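Local coordinates for DNA polymerase sliding clamp 3 (Sulfolobus tokodaii, PDB 3AIZ), which serves as one subunit of a ring around DNA, tethering the catalytic subunit of DNA polymerase and other proteins during high-speed replication, at residues C[124-129]-C[222-227]; C[195-200]-C[239-244]. One frame throughout, in Å; residues are numbered along the deposited sequence.

Contact 1 of 2, residues C[124-129]-C[222-227]; sequences LNLEFP and QIPLKL
The CD2-CE2-CZ side of the F128 ring meets I223, P224 O and K226 in turn. Its chi1 of -61° puts CG beside the backbone N, and the ring end comes nearer the strand than the direction of CB alone would suggest. P224 O lies at the ring edge, in its plane, 3.3 Å from F128 CE2. K226 CB lies 3.6 Å from F128 CZ, oblique to the ring, while the two side chains cross at about a right angle. I223 CG1 stands between the backbone N and the carbonyl carbon (chi1 73°); beyond it, I223 CD1 reaches F128 CD2 at 3.6 Å, also obliquely. The same methyl meets P129 CD at 3.7 Å, tip to tip, and lies 3.5 Å from E127 O. Farther along, L126 crosses P224 obliquely, L126 CD2 lying 3.8 Å from P224 CD. No hydrogen bond joins the two segments. Residues 124-129 belong to the connection from strand 106-111 to strand 130-135, the interdomain connecting loop of PCNA, which in relatives borders the pocket for partner peptides. Residues 126-129 run roughly perpendicular to 223-226. F128 also packs on A218 of strand 214-220, next to 223-231 in the sheet, and P129 is backbone-bonded to G191.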
loop_
_atom_site.group_PDB
_atom_site.type_symbol
_atom_site.label_atom_id
_atom_site.label_comp_id
_atom_site.label_asym_id
_atom_site.label_seq_id
_atom_site.Cartn_x
_atom_site.Cartn_y
_atom_site.Cartn_z
ATOM N N LEU C 124 -23.905 25.340 -38.112
ATOM C CA LEU C 124 -24.750 26.504 -38.361
ATOM C C LEU C 124 -25.815 26.643 -37.279
ATOM O O LEU C 124 -25.877 27.655 -36.580
ATOM C CB LEU C 124 -25.414 26.394 -39.735
ATOM C CG LEU C 124 -24.478 26.374 -40.946
ATOM C CD1 LEU C 124 -25.248 26.065 -42.220
ATOM C CD2 LEU C 124 -23.741 27.700 -41.073
ATOM N N ASN C 125 -26.653 25.620 -37.148
ATOM C CA ASN C 125 -27.686 25.603 -36.120
ATOM C C ASN C 125 -27.835 24.221 -35.498
ATOM O O ASN C 125 -27.859 23.212 -36.205
ATOM C CB ASN C 125 -29.025 26.069 -36.692
ATOM C CG ASN C 125 -30.097 26.202 -35.628
ATOM O OD1 ASN C 125 -29.800 26.257 -34.435
ATOM N ND2 ASN C 125 -31.353 26.259 -36.057
ATOM N N LEU C 126 -27.937 24.180 -34.174
ATOM C CA LEU C 126 -28.056 22.917 -33.454
ATOM C C LEU C 126 -29.221 22.924 -32.469
ATOM O O LEU C 126 -29.279 23.757 -31.564
ATOM C CB LEU C 126 -26.751 22.596 -32.723
ATOM C CG LEU C 126 -26.029 21.326 -33.178
ATOM C CD1 LEU C 126 -25.882 21.302 -34.693
ATOM C CD2 LEU C 126 -24.674 21.199 -32.494
ATOM N N GLU C 127 -30.147 21.988 -32.653
ATOM C CA GLU C 127 -31.274 21.830 -31.742
ATOM C C GLU C 127 -31.099 20.562 -30.920
ATOM O O GLU C 127 -31.139 19.456 -31.459
ATOM C CB GLU C 127 -32.592 21.769 -32.519
ATOM C CG GLU C 127 -32.881 23.003 -33.357
ATOM C CD GLU C 127 -33.096 24.245 -32.515
ATOM O OE1 GLU C 127 -33.392 24.106 -31.310
ATOM O OE2 GLU C 127 -32.972 25.362 -33.061
ATOM N N PHE C 128 -30.903 20.727 -29.615
ATOM C CA PHE C 128 -30.672 19.596 -28.723
ATOM C C PHE C 128 -31.969 19.092 -28.100
ATOM O O PHE C 128 -32.661 19.837 -27.408
ATOM C CB PHE C 128 -29.678 19.973 -27.623
ATOM C CG PHE C 128 -28.325 20.368 -28.138
ATOM C CD1 PHE C 128 -27.985 21.701 -28.278
ATOM C CD2 PHE C 128 -27.394 19.404 -28.485
ATOM C CE1 PHE C 128 -26.742 22.065 -28.754
ATOM C CE2 PHE C 128 -26.150 19.762 -28.962
ATOM C CZ PHE C 128 -25.823 21.093 -29.097
ATOM N N PRO C 129 -32.295 17.814 -28.341
ATOM C CA PRO C 129 -33.503 17.175 -27.807
ATOM C C PRO C 129 -33.494 17.151 -26.285
ATOM O O PRO C 129 -34.543 17.313 -25.660
ATOM C CB PRO C 129 -33.407 15.742 -28.341
ATOM C CG PRO C 129 -32.486 15.818 -29.507
ATOM C CD PRO C 129 -31.501 16.891 -29.168
ATOM N N GLN C 222 -27.215 11.501 -33.609
ATOM C CA GLN C 222 -26.556 11.991 -34.818
ATOM C C GLN C 222 -26.129 13.457 -34.752
ATOM O O GLN C 222 -25.720 14.031 -35.762
ATOM C CB GLN C 222 -27.441 11.759 -36.045
ATOM C CG GLN C 222 -27.628 10.295 -36.404
ATOM C CD GLN C 222 -28.595 10.100 -37.552
ATOM O OE1 GLN C 222 -29.449 10.950 -37.809
ATOM N NE2 GLN C 222 -28.471 8.975 -38.248
ATOM N N ILE C 223 -26.226 14.063 -33.573
ATOM C CA ILE C 223 -25.749 15.431 -33.387
ATOM C C ILE C 223 -24.683 15.481 -32.298
ATOM O O ILE C 223 -24.655 14.626 -31.413
ATOM C CB ILE C 223 -26.895 16.413 -33.055
ATOM C CG1 ILE C 223 -27.403 16.197 -31.629
ATOM C CG2 ILE C 223 -28.021 16.287 -34.070
ATOM C CD1 ILE C 223 -28.425 17.223 -31.191
ATOM N N PRO C 224 -23.794 16.482 -32.366
ATOM C CA PRO C 224 -22.664 16.589 -31.436
ATOM C C PRO C 224 -23.101 16.709 -29.981
ATOM O O PRO C 224 -24.187 17.212 -29.696
ATOM C CB PRO C 224 -21.971 17.886 -31.873
ATOM C CG PRO C 224 -22.397 18.095 -33.285
ATOM C CD PRO C 224 -23.797 17.572 -33.357
ATOM N N LEU C 225 -22.251 16.241 -29.074
ATOM C CA LEU C 225 -22.453 16.444 -27.648
ATOM C C LEU C 225 -21.889 17.801 -27.261
ATOM O O LEU C 225 -20.722 18.088 -27.525
ATOM C CB LEU C 225 -21.744 15.348 -26.850
ATOM C CG LEU C 225 -21.449 15.644 -25.374
ATOM C CD1 LEU C 225 -22.735 15.846 -24.586
ATOM C CD2 LEU C 225 -20.610 14.536 -24.757
ATOM N N LYS C 226 -22.711 18.641 -26.643
ATOM C CA LYS C 226 -22.236 19.943 -26.198
ATOM C C LYS C 226 -22.053 19.999 -24.688
ATOM O O LYS C 226 -23.025 20.087 -23.938
ATOM C CB LYS C 226 -23.171 21.067 -26.645
ATOM C CG LYS C 226 -22.638 22.450 -26.301
ATOM C CD LYS C 226 -23.654 23.547 -26.570
ATOM C CE LYS C 226 -23.091 24.903 -26.170
ATOM N NZ LYS C 226 -24.118 25.976 -26.207
ATOM N N LEU C 227 -20.800 19.947 -24.250
ATOM C CA LEU C 227 -20.477 20.151 -22.848
ATOM C C LEU C 227 -20.105 21.610 -22.633
ATOM O O LEU C 227 -19.056 22.065 -23.090
ATOM C CB LEU C 227 -19.321 19.251 -22.418
ATOM C CG LEU C 227 -19.546 17.741 -22.485
ATOM C CD1 LEU C 227 -18.256 16.996 -22.182
ATOM C CD2 LEU C 227 -20.654 17.318 -21.533
#

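Contact 2 of 2, residues C[195-200]-C[239-244]; sequences SVYGLE and FYIAPR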
loop_
_atom_site.group_PDB
_atom_site.type_symbol
_atom_site.label_atom_id
_atom_site.label_comp_id
_atom_site.label_asym_id
_atom_site.label_seq_id
_atom_site.Cartn_x
_atom_site.Cartn_y
_atom_site.Cartn_z
ATOM N N SER C 195 -27.127 8.774 -27.866
ATOM C CA SER C 195 -26.091 8.724 -28.889
ATOM C C SER C 195 -24.754 8.375 -28.249
ATOM O O SER C 195 -24.601 8.460 -27.030
ATOM C CB SER C 195 -25.996 10.053 -29.640
ATOM O OG SER C 195 -25.735 11.122 -28.752
ATOM N N VAL C 196 -23.790 7.982 -29.074
ATOM C CA VAL C 196 -22.492 7.545 -28.575
ATOM C C VAL C 196 -21.394 8.537 -28.943
ATOM O O VAL C 196 -21.407 9.111 -30.030
ATOM C CB VAL C 196 -22.129 6.156 -29.127
ATOM C CG1 VAL C 196 -20.834 5.661 -28.505
ATOM C CG2 VAL C 196 -23.258 5.173 -28.864
ATOM N N TYR C 197 -20.446 8.736 -28.033
ATOM C CA TYR C 197 -19.338 9.654 -28.269
ATOM C C TYR C 197 -18.009 9.046 -27.835
ATOM O O TYR C 197 -17.973 8.155 -26.988
ATOM C CB TYR C 197 -19.574 10.975 -27.536
ATOM C CG TYR C 197 -20.881 11.638 -27.896
ATOM C CD1 TYR C 197 -21.009 12.373 -29.066
ATOM C CD2 TYR C 197 -21.989 11.523 -27.070
ATOM C CE1 TYR C 197 -22.205 12.977 -29.402
ATOM C CE2 TYR C 197 -23.187 12.124 -27.396
ATOM C CZ TYR C 197 -23.290 12.848 -28.563
ATOM O OH TYR C 197 -24.482 13.450 -28.891
ATOM N N GLY C 198 -16.919 9.531 -28.423
ATOM C CA GLY C 198 -15.594 9.051 -28.081
ATOM C C GLY C 198 -15.282 9.272 -26.615
ATOM O O GLY C 198 -15.470 10.369 -26.090
ATOM N N LEU C 199 -14.802 8.226 -25.951
ATOM C CA LEU C 199 -14.528 8.293 -24.521
ATOM C C LEU C 199 -13.435 9.309 -24.190
ATOM O O LEU C 199 -13.613 10.154 -23.314
ATOM C CB LEU C 199 -14.165 6.906 -23.978
ATOM C CG LEU C 199 -13.957 6.761 -22.466
ATOM C CD1 LEU C 199 -14.261 5.340 -22.017
ATOM C CD2 LEU C 199 -12.548 7.166 -22.061
ATOM N N GLU C 200 -12.311 9.229 -24.895
ATOM C CA GLU C 200 -11.173 10.097 -24.609
ATOM C C GLU C 200 -11.518 11.583 -24.705
ATOM O O GLU C 200 -11.049 12.388 -23.899
ATOM C CB GLU C 200 -9.992 9.768 -25.527
ATOM C CG GLU C 200 -10.320 9.814 -27.010
ATOM C CD GLU C 200 -9.094 9.617 -27.883
ATOM O OE1 GLU C 200 -9.194 8.891 -28.896
ATOM O OE2 GLU C 200 -8.031 10.185 -27.552
ATOM N N PHE C 239 -17.558 22.511 -25.448
ATOM C CA PHE C 239 -16.903 21.397 -26.120
ATOM C C PHE C 239 -17.911 20.624 -26.965
ATOM O O PHE C 239 -18.797 19.956 -26.432
ATOM C CB PHE C 239 -16.242 20.466 -25.102
ATOM C CG PHE C 239 -15.104 21.097 -24.352
ATOM C CD1 PHE C 239 -15.343 21.915 -23.260
ATOM C CD2 PHE C 239 -13.793 20.869 -24.736
ATOM C CE1 PHE C 239 -14.298 22.496 -22.569
ATOM C CE2 PHE C 239 -12.744 21.449 -24.049
ATOM C CZ PHE C 239 -12.997 22.263 -22.963
ATOM N N TYR C 240 -17.780 20.728 -28.284
ATOM C CA TYR C 240 -18.638 19.987 -29.199
ATOM C C TYR C 240 -17.936 18.717 -29.664
ATOM O O TYR C 240 -16.936 18.779 -30.380
ATOM C CB TYR C 240 -19.013 20.847 -30.408
ATOM C CG TYR C 240 -19.784 22.101 -30.062
ATOM C CD1 TYR C 240 -19.126 23.239 -29.615
ATOM C CD2 TYR C 240 -21.165 22.149 -30.190
ATOM C CE1 TYR C 240 -19.824 24.388 -29.299
ATOM C CE2 TYR C 240 -21.872 23.296 -29.877
ATOM C CZ TYR C 240 -21.195 24.412 -29.433
ATOM O OH TYR C 240 -21.887 25.560 -29.118
ATOM N N ILE C 241 -18.464 17.567 -29.259
ATOM C CA ILE C 241 -17.871 16.286 -29.622
ATOM C C ILE C 241 -18.738 15.542 -30.635
ATOM O O ILE C 241 -19.927 15.328 -30.406
ATOM C CB ILE C 241 -17.648 15.404 -28.383
ATOM C CG1 ILE C 241 -16.877 16.185 -27.316
ATOM C CG2 ILE C 241 -16.912 14.128 -28.759
ATOM C CD1 ILE C 241 -16.630 15.406 -26.049
ATOM N N ALA C 242 -18.132 15.153 -31.752
ATOM C CA ALA C 242 -18.853 14.494 -32.837
ATOM C C ALA C 242 -19.430 13.145 -32.415
ATOM O O ALA C 242 -18.856 12.454 -31.573
ATOM C CB ALA C 242 -17.950 14.331 -34.050
ATOM N N PRO C 243 -20.575 12.772 -33.005
ATOM C CA PRO C 243 -21.297 11.531 -32.701
ATOM C C PRO C 243 -20.613 10.288 -33.264
ATOM O O PRO C 243 -19.826 10.386 -34.205
ATOM C CB PRO C 243 -22.647 11.729 -33.403
ATOM C CG PRO C 243 -22.733 13.193 -33.704
ATOM C CD PRO C 243 -21.329 13.626 -33.936
ATOM N N ARG C 244 -20.926 9.134 -32.682
ATOM C CA ARG C 244 -20.433 7.842 -33.157
ATOM C C ARG C 244 -18.914 7.735 -33.217
ATOM O O ARG C 244 -18.368 7.163 -34.160
ATOM C CB ARG C 244 -21.019 7.502 -34.530
ATOM C CG ARG C 244 -22.468 7.056 -34.504
ATOM C CD ARG C 244 -22.842 6.375 -35.811
ATOM N NE ARG C 244 -24.254 6.010 -35.862
ATOM C CZ ARG C 244 -24.816 5.345 -36.865
ATOM N NH1 ARG C 244 -24.085 4.967 -37.906
ATOM N NH2 ARG C 244 -26.110 5.057 -36.828
#
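V196 and R244 are joined by one backbone hydrogen bond where the chain leaves strand 235-241: R244 N donates to V196 O at 2.7 Å, with a bent N-H...O angle of 139° and the donor tilted 29° from the carbonyl plane. Beside this bond, Y197 supplies most of the side-chain contact. Its chi1 of -56° sets CG beside the backbone N; the CD1-CE1 side of the ring lies against the backbone of 241-243. A242 O lies at the ring edge, near its plane, 3.3 Å from Y197 CD1. I241 O approaches obliquely, 3.4 Å from Y197 CE1, and P243 CA is likewise oblique to the ring. The apolar contacts are looser: Y197 CB is 4.3 Å from I241 CG2, and Y197 CE1 is 4.2 Å from P243 CB. At the far end of the ring, the Y197 hydroxyl is hydrogen-bonded to I223 O of strand 223-231, and S195 OG to G220 O. I241 and A242 both touch V44, while V196 packs on S153 and T155. Residues A242 and P243 belong to the C-terminal tail, which in PCNA relatives helps form the partner-peptide site. The ring edge meets one carbonyl oxygen, consistent with a weakly polar C-H contact, and the buried phenol is satisfied by a main-chain acceptor; the tail is linked through main-chain atoms and Y197, the R244 side chain being poorly ordered.

How the contacts relate
Contact 1 lies at the surface and contact 2 is partly buried, their centres about 11 Å apart. Both use the same large sheet, in which strands 223-231 and 235-241 are neighbours, hydrogen-bonded between L227 O and F239 N among other backbone pairs. Contact 1 lays the interdomain connection on one of these strands; contact 2 ties the segment after the other to strand 193-198, which belongs to a separate four-stranded sheet. Contact 1 is chiefly apolar, without hydrogen bonds between its segments, whereas contact 2 adds a backbone bond to its aromatic contact. The two also meet through the bond of the tyrosine hydroxyl to strand 223-231 and through packing of K226 CE on Y240 OH.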